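Local structure of taurocyamine kinase (Schistosoma mansoni, 4WOD) at residues A515-H523 with R605-S616. The protein catalyses the reversible transfer of phosphate between ATP and taurocyamine, a magnesium-dependent reaction of the phosphagen kinase family. The protein carries 4 engineered substitutions. Sequence-based numbering, arbitrary orientation.
Sequences ALKGLTGEH and RLIEGINAIGKS
His523 lays the edge of its imidazole over the Arg605-Gly609 turn of helix 599-614, where NE2 donates to the backbone carbonyl Arg605 O at 2.8 Å, nearly straight (165°) and close to the ring plane. In the second catalytic domain of this duplicated phosphagen kinase, the loop that leaves helix 502-517 for edge strand 525-529 thus docks on a helix lying against the same face of the antiparallel sheet. Arg605 O already accepts the helical bond from Gly609 N, and the two donors reach it from opposite faces of the carbonyl plane. Gly609 lets the ring come close: its CA lies 3.7 Å from His523 CD2. CE1 of the same ring packs at 3.7 Å on Glu608 CB, and Phe578 meets His523 edge-to-face.

Outward from the ring, the extended chain of Glu522 crosses Arg605 at about a right angle. The salt bridge runs from Arg605 NH1 to Glu522 OE2 at 3.0 Å, entering from above the carboxylate, whose plane is turned 62° from the guanidinium. A bend at chi3 (51°) brings the guanidinium round to this carboxylate, while Thr577 O and Gln594 OE1 accept from NE and NH2, which together should restrain its rotation. One water donates to both Glu522 OE1 and Glu608 OE1, probably easing the repulsion between two like charges; Glu608 also pairs with Lys604.

Towards the other end the contact turns apolar. Leu519 drops CD2 onto Ala612 CB (3.5 Å), and the side chains of Leu516 and Ile613 meet between the two helices, both touching Val580 of strand 578-582. Ala515 CB rests on Ser616 CB, and Leu516 CD2 meets Ile613 CD1 at 3.6 Å.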
loop_
_atom_site.group_PDB
_atom_site.type_symbol
_atom_site.label_atom_id
_atom_site.label_comp_id
_atom_site.label_asym_id
_atom_site.label_seq_id
_atom_site.Cartn_x
_atom_site.Cartn_y
_atom_site.Cartn_z
ATOM N N ALA A 515 -29.384 14.781 -6.554
ATOM C CA ALA A 515 -30.542 14.300 -5.793
ATOM C C ALA A 515 -30.413 14.643 -4.306
ATOM O O ALA A 515 -31.368 15.109 -3.685
ATOM C CB ALA A 515 -30.723 12.782 -5.972
ATOM N N LEU A 516 -29.238 14.410 -3.734
ATOM C CA LEU A 516 -29.042 14.629 -2.302
ATOM C C LEU A 516 -29.194 16.099 -1.909
ATOM O O LEU A 516 -29.760 16.406 -0.852
ATOM C CB LEU A 516 -27.665 14.110 -1.859
ATOM C CG LEU A 516 -27.393 12.610 -2.079
ATOM C CD1 LEU A 516 -25.995 12.223 -1.587
ATOM C CD2 LEU A 516 -28.446 11.721 -1.415
ATOM N N LYS A 517 -28.702 17.011 -2.747
ATOM C CA LYS A 517 -28.819 18.438 -2.446
ATOM C C LYS A 517 -30.272 18.914 -2.534
ATOM O O LYS A 517 -30.616 19.998 -2.047
ATOM C CB LYS A 517 -27.951 19.271 -3.396
ATOM C CG LYS A 517 -26.449 19.024 -3.299
ATOM C CD LYS A 517 -25.704 19.736 -4.434
ATOM C CE LYS A 517 -24.200 19.486 -4.382
ATOM N NZ LYS A 517 -23.464 20.292 -5.414
ATOM N N GLY A 518 -31.119 18.136 -3.202
ATOM C CA GLY A 518 -32.522 18.503 -3.299
ATOM C C GLY A 518 -33.411 17.923 -2.198
ATOM O O GLY A 518 -34.608 18.227 -2.160
ATOM N N LEU A 519 -32.850 17.093 -1.312
ATOM C CA LEU A 519 -33.655 16.443 -0.251
ATOM C C LEU A 519 -34.170 17.479 0.715
ATOM O O LEU A 519 -33.473 18.438 1.002
ATOM C CB LEU A 519 -32.855 15.414 0.529
ATOM C CG LEU A 519 -32.390 14.163 -0.226
ATOM C CD1 LEU A 519 -31.423 13.376 0.651
ATOM C CD2 LEU A 519 -33.602 13.327 -0.583
ATOM N N THR A 520 -35.384 17.279 1.206
ATOM C CA THR A 520 -36.036 18.267 2.055
ATOM C C THR A 520 -36.442 17.702 3.410
ATOM O O THR A 520 -36.346 16.506 3.648
ATOM C CB THR A 520 -37.294 18.827 1.381
ATOM O OG1 THR A 520 -38.278 17.785 1.301
ATOM C CG2 THR A 520 -36.971 19.333 -0.022
ATOM N N GLY A 521 -36.896 18.587 4.290
ATOM C CA GLY A 521 -37.383 18.221 5.604
ATOM C C GLY A 521 -36.299 17.586 6.447
ATOM O O GLY A 521 -35.161 18.053 6.486
ATOM N N GLU A 522 -36.669 16.506 7.122
ATOM C CA GLU A 522 -35.746 15.719 7.934
ATOM C C GLU A 522 -34.514 15.253 7.141
ATOM O O GLU A 522 -33.440 15.019 7.700
ATOM C CB GLU A 522 -36.477 14.503 8.506
ATOM C CG GLU A 522 -35.707 13.775 9.582
ATOM C CD GLU A 522 -36.582 12.810 10.363
ATOM O OE1 GLU A 522 -37.702 12.505 9.884
ATOM O OE2 GLU A 522 -36.151 12.367 11.456
ATOM N N HIS A 523 -34.676 15.114 5.837
ATOM C CA HIS A 523 -33.612 14.572 5.008
ATOM C C HIS A 523 -32.726 15.668 4.423
ATOM O O HIS A 523 -31.677 15.375 3.866
ATOM C CB HIS A 523 -34.222 13.699 3.902
ATOM C CG HIS A 523 -35.000 12.539 4.440
ATOM N ND1 HIS A 523 -36.357 12.599 4.688
ATOM C CD2 HIS A 523 -34.605 11.302 4.814
ATOM C CE1 HIS A 523 -36.762 11.445 5.188
ATOM N NE2 HIS A 523 -35.717 10.641 5.277
ATOM N N ARG A 605 -37.604 6.924 8.609
ATOM C CA ARG A 605 -36.716 7.923 8.014
ATOM C C ARG A 605 -35.898 7.312 6.874
ATOM O O ARG A 605 -35.793 7.894 5.798
ATOM C CB ARG A 605 -35.779 8.523 9.077
ATOM C CG ARG A 605 -34.909 9.649 8.572
ATOM C CD ARG A 605 -34.237 10.391 9.730
ATOM N NE ARG A 605 -33.555 9.470 10.627
ATOM C CZ ARG A 605 -33.929 9.204 11.872
ATOM N NH1 ARG A 605 -34.971 9.823 12.408
ATOM N NH2 ARG A 605 -33.241 8.327 12.590
ATOM N N LEU A 606 -35.328 6.130 7.110
ATOM C CA LEU A 606 -34.637 5.430 6.030
ATOM C C LEU A 606 -35.521 5.240 4.789
ATOM O O LEU A 606 -35.107 5.615 3.692
ATOM C CB LEU A 606 -34.125 4.063 6.482
ATOM C CG LEU A 606 -33.377 3.364 5.332
ATOM C CD1 LEU A 606 -32.221 4.251 4.786
ATOM C CD2 LEU A 606 -32.848 2.013 5.762
ATOM N N ILE A 607 -36.712 4.656 4.942
ATOM C CA ILE A 607 -37.543 4.334 3.767
ATOM C C ILE A 607 -37.895 5.598 2.969
ATOM O O ILE A 607 -37.837 5.628 1.729
ATOM C CB ILE A 607 -38.852 3.574 4.156
ATOM C CG1 ILE A 607 -38.531 2.285 4.922
ATOM C CG2 ILE A 607 -39.699 3.275 2.914
ATOM C CD1 ILE A 607 -37.490 1.413 4.267
ATOM N N GLU A 608 -38.218 6.660 3.690
ATOM C CA GLU A 608 -38.600 7.899 3.054
ATOM C C GLU A 608 -37.413 8.502 2.308
ATOM O O GLU A 608 -37.588 9.097 1.248
ATOM C CB GLU A 608 -39.148 8.877 4.088
ATOM C CG GLU A 608 -40.518 8.466 4.611
ATOM C CD GLU A 608 -40.953 9.298 5.798
ATOM O OE1 GLU A 608 -40.171 10.184 6.228
ATOM O OE2 GLU A 608 -42.069 9.048 6.306
ATOM N N GLY A 609 -36.208 8.304 2.840
ATOM C CA GLY A 609 -35.011 8.782 2.176
ATOM C C GLY A 609 -34.678 8.010 0.910
ATOM O O GLY A 609 -34.214 8.569 -0.088
ATOM N N ILE A 610 -34.882 6.703 0.964
ATOM C CA ILE A 610 -34.622 5.855 -0.203
ATOM C C ILE A 610 -35.561 6.247 -1.341
ATOM O O ILE A 610 -35.137 6.439 -2.497
ATOM C CB ILE A 610 -34.816 4.351 0.116
ATOM C CG1 ILE A 610 -33.924 3.884 1.278
ATOM C CG2 ILE A 610 -34.582 3.491 -1.141
ATOM C CD1 ILE A 610 -34.193 2.431 1.670
ATOM N N ASN A 611 -36.839 6.373 -1.005
ATOM C CA ASN A 611 -37.830 6.785 -1.980
ATOM C C ASN A 611 -37.517 8.149 -2.600
ATOM O O ASN A 611 -37.651 8.318 -3.800
ATOM C CB ASN A 611 -39.224 6.786 -1.348
ATOM C CG ASN A 611 -39.747 5.379 -1.111
ATOM O OD1 ASN A 611 -39.290 4.419 -1.746
ATOM N ND2 ASN A 611 -40.695 5.242 -0.191
ATOM N N ALA A 612 -37.093 9.111 -1.778
ATOM C CA ALA A 612 -36.787 10.457 -2.266
ATOM C C ALA A 612 -35.600 10.449 -3.247
ATOM O O ALA A 612 -35.636 11.081 -4.297
ATOM C CB ALA A 612 -36.501 11.393 -1.087
ATOM N N ILE A 613 -34.549 9.731 -2.883
ATOM C CA ILE A 613 -33.404 9.592 -3.745
ATOM C C ILE A 613 -33.807 8.911 -5.060
ATOM O O ILE A 613 -33.349 9.319 -6.147
ATOM C CB ILE A 613 -32.285 8.820 -3.028
ATOM C CG1 ILE A 613 -31.802 9.640 -1.823
ATOM C CG2 ILE A 613 -31.122 8.524 -3.992
ATOM C CD1 ILE A 613 -30.773 8.958 -0.970
ATOM N N GLY A 614 -34.688 7.918 -4.953
ATOM C CA GLY A 614 -35.141 7.095 -6.072
ATOM C C GLY A 614 -35.945 7.835 -7.128
ATOM O O GLY A 614 -36.027 7.407 -8.287
ATOM N N LYS A 615 -36.516 8.972 -6.744
ATOM C CA LYS A 615 -37.130 9.867 -7.722
ATOM C C LYS A 615 -36.176 10.295 -8.842
ATOM O O LYS A 615 -36.623 10.517 -9.967
ATOM C CB LYS A 615 -37.688 11.118 -7.029
ATOM C CG LYS A 615 -38.750 10.817 -5.986
ATOM C CD LYS A 615 -39.964 10.210 -6.637
ATOM C CE LYS A 615 -41.215 10.534 -5.852
ATOM N NZ LYS A 615 -41.563 9.436 -4.926
ATOM N N SER A 616 -34.874 10.385 -8.559
ATOM C CA SER A 616 -33.938 10.989 -9.521
ATOM C C SER A 616 -33.095 9.973 -10.299
ATOM O O SER A 616 -32.292 10.351 -11.167
ATOM C CB SER A 616 -32.995 11.966 -8.810
ATOM O OG SER A 616 -33.715 13.057 -8.235
HETATM O O HOH W 1 -39.506 10.237 9.168
#